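Local coordinates for GTPase-activating protein GYP1 (Saccharomyces cerevisiae, PDB 1FKM), which accelerates GTP hydrolysis by Ypt/Rab GTPases such as Ypt1 and Ypt7, supplying arginine and glutamine fingers in trans from its TBC domain, at residues 206-210 with 329-333; 243-247 with 358-363; 249-253 with 365-369; 339-343 with 353-357. All blocks are in the same frame, centred on the assembly; numbering follows the deposited sequence. Where two conformers were deposited one is given.

Contact 1: 206-210 with 329-333; sequences NLSQL and VFVCA
Val329 opens the contact by pushing its CG1 branch between Leu207 and Leu210. CG1 lies anti to the backbone N (chi1 169°). This turns the methyl onto helix 206-210, where Val329 CG1 meets Leu210 CD1 at 3.8 Å. The same methyl also lies near CA of Leu207, on the backbone of the facing helix.

Phe330 comes next. Its CB starts away from the other helix, but the ring swings back to the contact. CD1 of Leu210 sits over one face of this ring, 4.1 Å from the ring centroid and 28° off the normal. This is a CH-pi contact, with the leucine side chain crossing the phenylalanine at about a right angle.

Cys332 meets the other leucine. Its CB is 4.1 Å from CD1 of Leu207, so carbon does the touching here.

Ala333 lies one turn after Val329 and is reached by both leucines. Its CB is 3.6 Å from CD1 of Leu210 and 3.9 Å from CD1 of Leu207. Leu207 CD1 also presses on the alanine backbone, 3.6 Å from Ala333 N. The small side chain lets both methyls come close to the helix.

The contact is apolar throughout. The segment axes approach to 9.7 Å and cross at -51°. Around them, helix 230-238 adds Ala233 and Met237 against Leu207, and Trp236 against Cys332. Helix 365-382 brings Trp378 against Phe330 and Ala333. Helices 198-214 and 324-338 thus pack as part of an all-helical bundle.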
loop_
_atom_site.group_PDB
_atom_site.type_symbol
_atom_site.label_atom_id
_atom_site.label_comp_id
_atom_site.label_asym_id
_atom_site.label_seq_id
_atom_site.Cartn_x
_atom_site.Cartn_y
_atom_site.Cartn_z
ATOM N N ASN A 206 -14.814 -1.593 -14.212
ATOM C CA ASN A 206 -14.777 -0.135 -14.253
ATOM C C ASN A 206 -13.616 0.354 -15.112
ATOM O O ASN A 206 -13.758 1.331 -15.850
ATOM C CB ASN A 206 -14.658 0.438 -12.835
ATOM C CG ASN A 206 -15.967 0.372 -12.066
ATOM O OD1 ASN A 206 -16.004 0.604 -10.858
ATOM N ND2 ASN A 206 -17.048 0.065 -12.766
ATOM N N LEU A 207 -12.473 -0.322 -15.021
ATOM C CA LEU A 207 -11.304 0.050 -15.818
ATOM C C LEU A 207 -11.597 -0.229 -17.287
ATOM O O LEU A 207 -11.257 0.562 -18.164
ATOM C CB LEU A 207 -10.067 -0.746 -15.381
ATOM C CG LEU A 207 -8.798 -0.599 -16.234
ATOM C CD1 LEU A 207 -8.310 0.852 -16.202
ATOM C CD2 LEU A 207 -7.718 -1.546 -15.717
ATOM N N SER A 208 -12.237 -1.364 -17.541
ATOM C CA SER A 208 -12.594 -1.777 -18.892
ATOM C C SER A 208 -13.496 -0.734 -19.553
ATOM O O SER A 208 -13.294 -0.363 -20.715
ATOM C CB SER A 208 -13.321 -3.125 -18.833
ATOM O OG SER A 208 -13.626 -3.594 -20.129
ATOM N N GLN A 209 -14.493 -0.270 -18.806
ATOM C CA GLN A 209 -15.443 0.721 -19.303
ATOM C C GLN A 209 -14.782 2.076 -19.515
ATOM O O GLN A 209 -15.090 2.787 -20.475
ATOM C CB GLN A 209 -16.608 0.875 -18.323
ATOM C CG GLN A 209 -17.528 -0.339 -18.227
ATOM C CD GLN A 209 -18.349 -0.560 -19.486
ATOM O OE1 GLN A 209 -17.815 -0.906 -20.540
ATOM N NE2 GLN A 209 -19.658 -0.354 -19.382
ATOM N N LEU A 210 -13.882 2.434 -18.610
ATOM C CA LEU A 210 -13.172 3.703 -18.696
ATOM C C LEU A 210 -12.339 3.746 -19.975
ATOM O O LEU A 210 -12.389 4.720 -20.725
ATOM C CB LEU A 210 -12.243 3.873 -17.491
ATOM C CG LEU A 210 -12.264 5.187 -16.710
ATOM C CD1 LEU A 210 -11.052 5.219 -15.781
ATOM C CD2 LEU A 210 -12.245 6.384 -17.658
ATOM N N VAL A 329 -8.566 3.311 -9.914
ATOM C CA VAL A 329 -9.017 2.969 -11.260
ATOM C C VAL A 329 -8.490 3.989 -12.268
ATOM O O VAL A 329 -8.090 3.624 -13.368
ATOM C CB VAL A 329 -10.558 2.916 -11.349
ATOM C CG1 VAL A 329 -11.000 2.825 -12.803
ATOM C CG2 VAL A 329 -11.074 1.706 -10.585
ATOM N N PHE A 330 -8.487 5.267 -11.899
ATOM C CA PHE A 330 -7.977 6.284 -12.811
ATOM C C PHE A 330 -6.466 6.198 -12.984
ATOM O O PHE A 330 -5.949 6.451 -14.077
ATOM C CB PHE A 330 -8.401 7.681 -12.350
ATOM C CG PHE A 330 -9.839 7.989 -12.653
ATOM C CD1 PHE A 330 -10.213 8.400 -13.929
ATOM C CD2 PHE A 330 -10.829 7.808 -11.689
ATOM C CE1 PHE A 330 -11.554 8.624 -14.245
ATOM C CE2 PHE A 330 -12.175 8.031 -11.993
ATOM C CZ PHE A 330 -12.538 8.441 -13.277
ATOM N N VAL A 331 -5.753 5.844 -11.915
ATOM C CA VAL A 331 -4.305 5.688 -12.000
ATOM C C VAL A 331 -4.014 4.514 -12.945
ATOM O O VAL A 331 -3.097 4.577 -13.766
ATOM C CB VAL A 331 -3.684 5.394 -10.610
ATOM C CG1 VAL A 331 -2.210 5.023 -10.752
ATOM C CG2 VAL A 331 -3.826 6.609 -9.716
ATOM N N CYS A 332 -4.795 3.442 -12.826
ATOM C CA CYS A 332 -4.605 2.276 -13.687
ATOM C C CYS A 332 -4.898 2.614 -15.143
ATOM O O CYS A 332 -4.212 2.139 -16.044
ATOM C CB CYS A 332 -5.497 1.116 -13.241
ATOM S SG CYS A 332 -4.929 0.283 -11.738
ATOM N N ALA A 333 -5.919 3.431 -15.372
ATOM C CA ALA A 333 -6.271 3.825 -16.734
ATOM C C ALA A 333 -5.153 4.681 -17.341
ATOM O O ALA A 333 -4.747 4.462 -18.483
ATOM C CB ALA A 333 -7.594 4.600 -16.732
#

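Contact 2: 243-247 with 358-363; sequences REFQM and PPTKDW
Two loops of the all-helical TBC domain are joined where Thr360 meets the backbone of Glu244. One loop leads into helix 247-261. The other leads toward helix 365-382 and makes a type I beta turn from Thr360 to Trp363. Thr360 OG1 donates to Glu244 O at 2.6 Å, tilted 18° from the carbonyl plane. Its OG1 stands between the backbone N and the carbonyl carbon (chi1 61°), which turns CG2 toward Phe245.

Thr360 CG2 is 3.7 Å from Phe245 CE1. The same CE1 lies over one face of the Trp363 indole, 3.6 Å from CZ3. The two ring planes are oblique, at 51°. Phe335 of helix 324-338 also meets the Phe245 ring.

Two waters bridge the loops. One accepts from Gln246 N and donates to Thr360 O. The other accepts from Gln246 NE2 and donates to Thr360 OG1 at 2.8 Å. Glu244 OE1 rests on Pro358 CD, while OE2 forms a salt bridge with Arg235.

Thr360 OG1 therefore both donates to a carbonyl and accepts from a water, which should fix its rotation. One direct side-chain-to-backbone bond and two water bridges tie the loops. Only one of the waters joins backbone to backbone. The apolar rings pack beside them.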
loop_
_atom_site.group_PDB
_atom_site.type_symbol
_atom_site.label_atom_id
_atom_site.label_comp_id
_atom_site.label_asym_id
_atom_site.label_seq_id
_atom_site.Cartn_x
_atom_site.Cartn_y
_atom_site.Cartn_z
ATOM N N ARG A 243 2.955 -4.728 -7.700
ATOM C CA ARG A 243 3.733 -5.693 -8.457
ATOM C C ARG A 243 4.183 -5.155 -9.810
ATOM O O ARG A 243 4.821 -5.870 -10.581
ATOM C CB ARG A 243 2.916 -6.971 -8.650
ATOM C CG ARG A 243 2.391 -7.551 -7.344
ATOM C CD ARG A 243 3.497 -8.200 -6.536
ATOM N NE ARG A 243 3.851 -9.507 -7.081
ATOM C CZ ARG A 243 3.040 -10.560 -7.073
ATOM N NH1 ARG A 243 1.829 -10.461 -6.542
ATOM N NH2 ARG A 243 3.434 -11.710 -7.601
ATOM N N GLU A 244 3.866 -3.893 -10.085
ATOM C CA GLU A 244 4.227 -3.273 -11.357
ATOM C C GLU A 244 5.292 -2.189 -11.213
ATOM O O GLU A 244 5.708 -1.594 -12.209
ATOM C CB GLU A 244 2.996 -2.638 -12.011
ATOM C CG GLU A 244 1.696 -3.408 -11.833
ATOM C CD GLU A 244 1.819 -4.853 -12.237
ATOM O OE1 GLU A 244 2.367 -5.117 -13.325
ATOM O OE2 GLU A 244 1.362 -5.726 -11.470
ATOM N N PHE A 245 5.718 -1.922 -9.981
ATOM C CA PHE A 245 6.715 -0.884 -9.722
ATOM C C PHE A 245 7.735 -1.314 -8.678
ATOM O O PHE A 245 7.528 -2.294 -7.962
ATOM C CB PHE A 245 6.044 0.394 -9.196
ATOM C CG PHE A 245 5.074 1.024 -10.147
ATOM C CD1 PHE A 245 5.530 1.766 -11.231
ATOM C CD2 PHE A 245 3.706 0.912 -9.940
ATOM C CE1 PHE A 245 4.634 2.393 -12.103
ATOM C CE2 PHE A 245 2.802 1.533 -10.800
ATOM C CZ PHE A 245 3.270 2.277 -11.886
ATOM N N GLN A 246 8.832 -0.563 -8.596
ATOM C CA GLN A 246 9.870 -0.814 -7.604
ATOM C C GLN A 246 9.293 -0.281 -6.287
ATOM O O GLN A 246 8.477 0.636 -6.303
ATOM C CB GLN A 246 11.142 -0.034 -7.948
ATOM C CG GLN A 246 11.804 -0.459 -9.252
ATOM C CD GLN A 246 12.199 -1.918 -9.240
ATOM O OE1 GLN A 246 12.923 -2.368 -8.353
ATOM N NE2 GLN A 246 11.720 -2.670 -10.225
HETATM N N MSE A 247 9.715 -0.841 -5.157
HETATM C CA MSE A 247 9.200 -0.388 -3.861
HETATM C C MSE A 247 9.353 1.108 -3.605
HETATM O O MSE A 247 8.484 1.722 -2.996
HETATM C CB MSE A 247 9.857 -1.167 -2.718
HETATM C CG MSE A 247 8.930 -2.189 -2.091
HETATM SE SE MSE A 247 7.462 -1.393 -1.086
HETATM C CE MSE A 247 7.613 -2.478 0.510
ATOM N N PRO A 358 5.750 -4.364 -16.961
ATOM C CA PRO A 358 5.935 -3.008 -17.493
ATOM C C PRO A 358 7.351 -2.485 -17.254
ATOM O O PRO A 358 7.952 -2.766 -16.222
ATOM C CB PRO A 358 4.901 -2.186 -16.726
ATOM C CG PRO A 358 3.874 -3.190 -16.323
ATOM C CD PRO A 358 4.703 -4.372 -15.928
ATOM N N PRO A 359 7.894 -1.709 -18.206
ATOM C CA PRO A 359 9.243 -1.140 -18.101
ATOM C C PRO A 359 9.267 0.084 -17.186
ATOM O O PRO A 359 9.467 1.211 -17.640
ATOM C CB PRO A 359 9.573 -0.791 -19.547
ATOM C CG PRO A 359 8.232 -0.357 -20.075
ATOM C CD PRO A 359 7.299 -1.412 -19.523
ATOM N N THR A 360 9.068 -0.149 -15.891
ATOM C CA THR A 360 9.031 0.925 -14.900
ATOM C C THR A 360 10.232 0.882 -13.959
ATOM O O THR A 360 10.295 1.632 -12.981
ATOM C CB THR A 360 7.771 0.807 -14.037
ATOM O OG1 THR A 360 7.803 -0.445 -13.338
ATOM C CG2 THR A 360 6.522 0.864 -14.908
ATOM N N LYS A 361 11.175 -0.003 -14.261
ATOM C CA LYS A 361 12.368 -0.184 -13.445
ATOM C C LYS A 361 13.125 1.107 -13.144
ATOM O O LYS A 361 13.574 1.322 -12.015
ATOM C CB LYS A 361 13.304 -1.179 -14.132
ATOM C CG LYS A 361 14.524 -1.567 -13.321
ATOM C CD LYS A 361 15.274 -2.724 -13.970
ATOM C CE LYS A 361 14.472 -4.026 -13.921
ATOM N NZ LYS A 361 13.197 -3.978 -14.694
ATOM N N ASP A 362 13.256 1.968 -14.147
ATOM C CA ASP A 362 13.985 3.215 -13.971
ATOM C C ASP A 362 13.116 4.453 -13.809
ATOM O O ASP A 362 13.593 5.571 -13.995
ATOM C CB ASP A 362 14.956 3.421 -15.138
ATOM C CG ASP A 362 16.010 2.333 -15.217
ATOM O OD1 ASP A 362 16.672 2.070 -14.191
ATOM O OD2 ASP A 362 16.180 1.741 -16.303
ATOM N N TRP A 363 11.845 4.268 -13.465
ATOM C CA TRP A 363 10.962 5.412 -13.277
ATOM C C TRP A 363 11.483 6.293 -12.149
ATOM O O TRP A 363 11.994 5.798 -11.140
ATOM C CB TRP A 363 9.536 4.951 -12.955
ATOM C CG TRP A 363 8.652 4.809 -14.161
ATOM C CD1 TRP A 363 9.023 4.393 -15.406
ATOM C CD2 TRP A 363 7.242 5.052 -14.222
ATOM N NE1 TRP A 363 7.931 4.359 -16.240
ATOM C CE2 TRP A 363 6.824 4.759 -15.538
ATOM C CE3 TRP A 363 6.288 5.489 -13.289
ATOM C CZ2 TRP A 363 5.493 4.886 -15.951
ATOM C CZ3 TRP A 363 4.963 5.617 -13.698
ATOM C CH2 TRP A 363 4.580 5.315 -15.021
HETATM O O HOH W 1 9.114 1.736 -10.410
HETATM O O HOH W 2 9.598 -2.201 -12.120
#

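Contact 3: 249-253 with 365-369; sequences TVIRM and ETDIE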
loop_
_atom_site.group_PDB
_atom_site.type_symbol
_atom_site.label_atom_id
_atom_site.label_comp_id
_atom_site.label_asym_id
_atom_site.label_seq_id
_atom_site.Cartn_x
_atom_site.Cartn_y
_atom_site.Cartn_z
ATOM N N THR A 249 9.154 3.433 -5.713
ATOM C CA THR A 249 8.096 4.097 -6.464
ATOM C C THR A 249 6.759 3.885 -5.766
ATOM O O THR A 249 5.931 4.794 -5.706
ATOM C CB THR A 249 7.998 3.544 -7.891
ATOM O OG1 THR A 249 9.250 3.738 -8.554
ATOM C CG2 THR A 249 6.890 4.249 -8.665
ATOM N N VAL A 250 6.550 2.683 -5.243
ATOM C CA VAL A 250 5.306 2.370 -4.542
ATOM C C VAL A 250 5.156 3.277 -3.315
ATOM O O VAL A 250 4.093 3.851 -3.085
ATOM C CB VAL A 250 5.279 0.886 -4.095
ATOM C CG1 VAL A 250 4.093 0.632 -3.170
ATOM C CG2 VAL A 250 5.187 -0.025 -5.323
ATOM N N ILE A 251 6.229 3.411 -2.537
ATOM C CA ILE A 251 6.207 4.259 -1.347
ATOM C C ILE A 251 5.812 5.692 -1.697
ATOM O O ILE A 251 4.952 6.289 -1.045
ATOM C CB ILE A 251 7.589 4.267 -0.637
ATOM C CG1 ILE A 251 7.955 2.847 -0.190
ATOM C CG2 ILE A 251 7.563 5.206 0.561
ATOM C CD1 ILE A 251 6.928 2.208 0.706
ATOM N N ARG A 252 6.434 6.240 -2.734
ATOM C CA ARG A 252 6.129 7.600 -3.163
ATOM C C ARG A 252 4.675 7.721 -3.607
ATOM O O ARG A 252 4.005 8.704 -3.296
ATOM C CB ARG A 252 7.064 8.022 -4.299
ATOM C CG ARG A 252 6.683 9.342 -4.954
ATOM C CD ARG A 252 6.711 10.521 -3.986
ATOM N NE ARG A 252 6.267 11.734 -4.670
ATOM C CZ ARG A 252 4.996 12.036 -4.908
ATOM N NH1 ARG A 252 4.029 11.221 -4.500
ATOM N NH2 ARG A 252 4.691 13.129 -5.592
HETATM N N MSE A 253 4.190 6.725 -4.333
HETATM C CA MSE A 253 2.799 6.724 -4.789
HETATM C C MSE A 253 1.845 6.779 -3.605
HETATM O O MSE A 253 0.823 7.478 -3.640
HETATM C CB MSE A 253 2.484 5.449 -5.570
HETATM C CG MSE A 253 3.161 5.323 -6.905
HETATM SE SE MSE A 253 2.685 3.631 -7.709
HETATM C CE MSE A 253 0.772 3.894 -7.819
ATOM N N GLU A 365 10.928 10.229 -9.831
ATOM C CA GLU A 365 9.918 11.035 -9.162
ATOM C C GLU A 365 9.068 11.747 -10.206
ATOM O O GLU A 365 7.851 11.879 -10.052
ATOM C CB GLU A 365 10.603 12.063 -8.256
ATOM C CG GLU A 365 9.707 13.185 -7.748
ATOM C CD GLU A 365 8.547 12.683 -6.915
ATOM O OE1 GLU A 365 8.776 11.844 -6.020
ATOM O OE2 GLU A 365 7.405 13.136 -7.149
ATOM N N THR A 366 9.716 12.198 -11.276
ATOM C CA THR A 366 9.023 12.909 -12.346
ATOM C C THR A 366 7.988 12.032 -13.043
ATOM O O THR A 366 6.871 12.471 -13.327
ATOM C CB THR A 366 10.021 13.421 -13.401
ATOM O OG1 THR A 366 11.058 14.169 -12.755
ATOM C CG2 THR A 366 9.317 14.314 -14.407
ATOM N N ASP A 367 8.371 10.791 -13.322
ATOM C CA ASP A 367 7.489 9.840 -13.991
ATOM C C ASP A 367 6.252 9.509 -13.153
ATOM O O ASP A 367 5.132 9.479 -13.668
ATOM C CB ASP A 367 8.256 8.546 -14.286
ATOM C CG ASP A 367 9.484 8.776 -15.156
ATOM O OD1 ASP A 367 9.414 9.599 -16.093
ATOM O OD2 ASP A 367 10.520 8.123 -14.907
ATOM N N ILE A 368 6.470 9.270 -11.864
ATOM C CA ILE A 368 5.394 8.925 -10.936
ATOM C C ILE A 368 4.459 10.108 -10.713
ATOM O O ILE A 368 3.236 9.960 -10.699
ATOM C CB ILE A 368 5.966 8.514 -9.565
ATOM C CG1 ILE A 368 7.107 7.518 -9.753
ATOM C CG2 ILE A 368 4.872 7.905 -8.705
ATOM C CD1 ILE A 368 7.930 7.308 -8.509
ATOM N N GLU A 369 5.051 11.282 -10.541
ATOM C CA GLU A 369 4.294 12.509 -10.287
ATOM C C GLU A 369 3.408 12.828 -11.492
ATOM O O GLU A 369 2.280 13.308 -11.341
ATOM C CB GLU A 369 5.270 13.659 -10.007
ATOM C CG GLU A 369 4.653 14.929 -9.439
ATOM C CD GLU A 369 3.841 15.703 -10.460
ATOM O OE1 GLU A 369 4.261 15.758 -11.634
ATOM O OE2 GLU A 369 2.793 16.271 -10.086
#
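Arg252 and Glu365 reach each other through matching bends. In both, CG is anti to the backbone N (chi1 171° for Arg252), and the chain then turns at chi2. The guanidinium and carboxylate planes end up only 21° apart, while the side chains cross at about a right angle.

The carboxylate approaches the edge of the guanidinium. Glu365 OE1 is 2.9 Å from Arg252 NE. Glu365 OE2 lies 3.1 Å from both NE and NH2 of Arg252. All three hydrogen bonds are weak in angle, yet together they form a salt bridge. Arg252 NH1 turns the other way, to Thr256 OG1 on its own helix. The guanidinium is thus held by both helices. With an alanine here, the Glu365 carboxylate would probably lose its charged mate, and Thr256 OG1 its bond to the guanidinium.

Ile368 carries the apolar half of the contact. It points toward helix 249-253, with CD1 facing Thr249. Ile368 was modelled in two conformers, so the closeness of that approach is doubtful. In the conformer given, Ile368 CG2 packs 3.6 Å from CG of selenomethionine Met253, and these two side chains cross at about a right angle. Helix 247-261 also packs against helices 39-46 and 133-145, through Ile251 among others.

The segment axes lie 10.3 Å apart and cross at -47°. The pair is a crossed helix packing within the all-helical TBC fold, with an apolar contact at Ile368 and a salt bridge beside it.

Contact 4: 339-343 with 353-357; sequences WSDQL and TFLQN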
loop_
_atom_site.group_PDB
_atom_site.type_symbol
_atom_site.label_atom_id
_atom_site.label_comp_id
_atom_site.label_asym_id
_atom_site.label_seq_id
_atom_site.Cartn_x
_atom_site.Cartn_y
_atom_site.Cartn_z
ATOM N N TRP A 339 0.971 3.295 -22.407
ATOM C CA TRP A 339 1.538 2.289 -23.302
ATOM C C TRP A 339 0.671 2.051 -24.541
ATOM O O TRP A 339 0.993 1.207 -25.376
ATOM C CB TRP A 339 1.706 0.963 -22.558
ATOM C CG TRP A 339 2.328 1.094 -21.196
ATOM C CD1 TRP A 339 1.753 0.773 -19.999
ATOM C CD2 TRP A 339 3.638 1.585 -20.892
ATOM N NE1 TRP A 339 2.622 1.036 -18.967
ATOM C CE2 TRP A 339 3.786 1.536 -19.487
ATOM C CE3 TRP A 339 4.701 2.062 -21.671
ATOM C CZ2 TRP A 339 4.955 1.945 -18.843
ATOM C CZ3 TRP A 339 5.865 2.469 -21.031
ATOM C CH2 TRP A 339 5.980 2.407 -19.628
ATOM N N SER A 340 -0.418 2.800 -24.660
ATOM C CA SER A 340 -1.353 2.645 -25.774
ATOM C C SER A 340 -0.735 2.429 -27.163
ATOM O O SER A 340 -1.034 1.438 -27.827
ATOM C CB SER A 340 -2.307 3.840 -25.826
ATOM O OG SER A 340 -3.347 3.609 -26.761
ATOM N N ASP A 341 0.112 3.352 -27.607
ATOM C CA ASP A 341 0.730 3.221 -28.926
ATOM C C ASP A 341 1.504 1.913 -29.069
ATOM O O ASP A 341 1.403 1.228 -30.091
ATOM C CB ASP A 341 1.660 4.408 -29.198
ATOM C CG ASP A 341 0.925 5.733 -29.191
ATOM O OD1 ASP A 341 -0.093 5.853 -29.902
ATOM O OD2 ASP A 341 1.367 6.659 -28.477
ATOM N N GLN A 342 2.275 1.567 -28.044
ATOM C CA GLN A 342 3.054 0.330 -28.060
ATOM C C GLN A 342 2.156 -0.909 -28.087
ATOM O O GLN A 342 2.419 -1.856 -28.821
ATOM C CB GLN A 342 3.961 0.263 -26.829
ATOM C CG GLN A 342 5.135 1.225 -26.849
ATOM C CD GLN A 342 5.895 1.235 -25.533
ATOM O OE1 GLN A 342 5.472 1.866 -24.565
ATOM N NE2 GLN A 342 7.015 0.523 -25.488
ATOM N N LEU A 343 1.102 -0.897 -27.277
ATOM C CA LEU A 343 0.178 -2.029 -27.195
ATOM C C LEU A 343 -0.521 -2.315 -28.523
ATOM O O LEU A 343 -0.794 -3.472 -28.845
ATOM C CB LEU A 343 -0.866 -1.777 -26.094
ATOM C CG LEU A 343 -0.308 -1.789 -24.662
ATOM C CD1 LEU A 343 -1.351 -1.292 -23.668
ATOM C CD2 LEU A 343 0.138 -3.200 -24.316
ATOM N N THR A 353 2.476 -10.450 -21.557
ATOM C CA THR A 353 3.844 -10.425 -21.062
ATOM C C THR A 353 4.243 -8.994 -20.696
ATOM O O THR A 353 4.802 -8.750 -19.628
ATOM C CB THR A 353 4.829 -10.958 -22.130
ATOM O OG1 THR A 353 4.546 -12.335 -22.394
ATOM C CG2 THR A 353 6.270 -10.823 -21.651
ATOM N N PHE A 354 3.938 -8.054 -21.587
ATOM C CA PHE A 354 4.268 -6.643 -21.383
ATOM C C PHE A 354 3.571 -6.004 -20.180
ATOM O O PHE A 354 4.213 -5.348 -19.362
ATOM C CB PHE A 354 3.924 -5.836 -22.639
ATOM C CG PHE A 354 4.303 -4.380 -22.550
ATOM C CD1 PHE A 354 5.591 -3.962 -22.867
ATOM C CD2 PHE A 354 3.377 -3.431 -22.134
ATOM C CE1 PHE A 354 5.949 -2.615 -22.774
ATOM C CE2 PHE A 354 3.726 -2.080 -22.037
ATOM C CZ PHE A 354 5.014 -1.674 -22.359
ATOM N N LEU A 355 2.258 -6.186 -20.076
ATOM C CA LEU A 355 1.502 -5.592 -18.981
ATOM C C LEU A 355 1.741 -6.227 -17.616
ATOM O O LEU A 355 1.383 -5.642 -16.592
ATOM C CB LEU A 355 0.009 -5.596 -19.316
ATOM C CG LEU A 355 -0.317 -4.697 -20.513
ATOM C CD1 LEU A 355 -1.782 -4.833 -20.887
ATOM C CD2 LEU A 355 0.037 -3.246 -20.175
ATOM N N GLN A 356 2.330 -7.421 -17.594
ATOM C CA GLN A 356 2.637 -8.083 -16.330
ATOM C C GLN A 356 4.105 -7.824 -16.005
ATOM O O GLN A 356 4.613 -8.264 -14.977
ATOM C CB GLN A 356 2.384 -9.593 -16.418
ATOM C CG GLN A 356 0.948 -9.965 -16.769
ATOM C CD GLN A 356 0.718 -11.467 -16.772
ATOM O OE1 GLN A 356 1.567 -12.233 -17.224
ATOM N NE2 GLN A 356 -0.439 -11.891 -16.280
ATOM N N ASN A 357 4.783 -7.105 -16.895
ATOM C CA ASN A 357 6.191 -6.769 -16.708
ATOM C C ASN A 357 6.500 -5.413 -17.346
ATOM O O ASN A 357 7.404 -5.300 -18.172
ATOM C CB ASN A 357 7.074 -7.849 -17.337
ATOM C CG ASN A 357 6.851 -9.215 -16.721
ATOM O OD1 ASN A 357 7.164 -9.439 -15.552
ATOM N ND2 ASN A 357 6.299 -10.136 -17.506
#
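Phe354 is the knob of the short helix-loop-helix segment formed by helices 340-343 and 348-355 in the helical TBC-domain structure. Its ring projects from helix 348-355 into a hollow made by Trp339, Gln342 and Leu343. CG stands anti to the backbone N (chi1 -177°), which carries the ring across to the other segment.

The far side of the hollow is the Trp339 indole. Phe354 meets it edge-to-face, with the phenyl edge toward the five-membered ring. The centroids are 5.2 Å apart and the planes stand at 81°. Phe354 CE2 comes within 3.6 Å of Trp339 CG, and CZ sits over the same face near the fusion of the two indole rings. A leucine in place of Trp339 would probably leave the Phe354 edge without its flat wall and let the phenyl ring shift.

Leu343 fills the space between Phe354 and Leu355. Its CD2 is 3.9 Å from Phe354 CD2 and 4.1 Å from Leu355 CG. One methyl thus serves as a bump for both neighbours. Gln342 sets its OE1 near Phe354 CZ, with the amide plane steep to the ring.

Other parts of the chain complete the surround. Leu336 lies against both leucines, Phe222 packs on Leu343, and Pro359 touches Trp339 and Phe354. Where helix 348-355 ends, Asn357 ND2 donates to Thr353 O at 2.9 Å, in the carbonyl plane and on a lone pair.

In the fold
Contacts 1, 3 and 4 are largely buried, while contact 2 is only partly so. Contacts 1 and 3 are crossed helix pairs. The first is wholly apolar, whereas the second adds a salt bridge. Contact 2 joins loops with a hydrogen bond and waters, and contact 4 relies on aromatic and leucine packing. Contact 2 is the meeting point. Its Phe245 packs on Met253 and Val250 of contact 3, and its Pro359 lies against Trp339 and Phe354 of contact 4. Contact 1 touches none of the others, but its helix 324-338 runs on to contact 4. All lie away from the arginine and glutamine fingers.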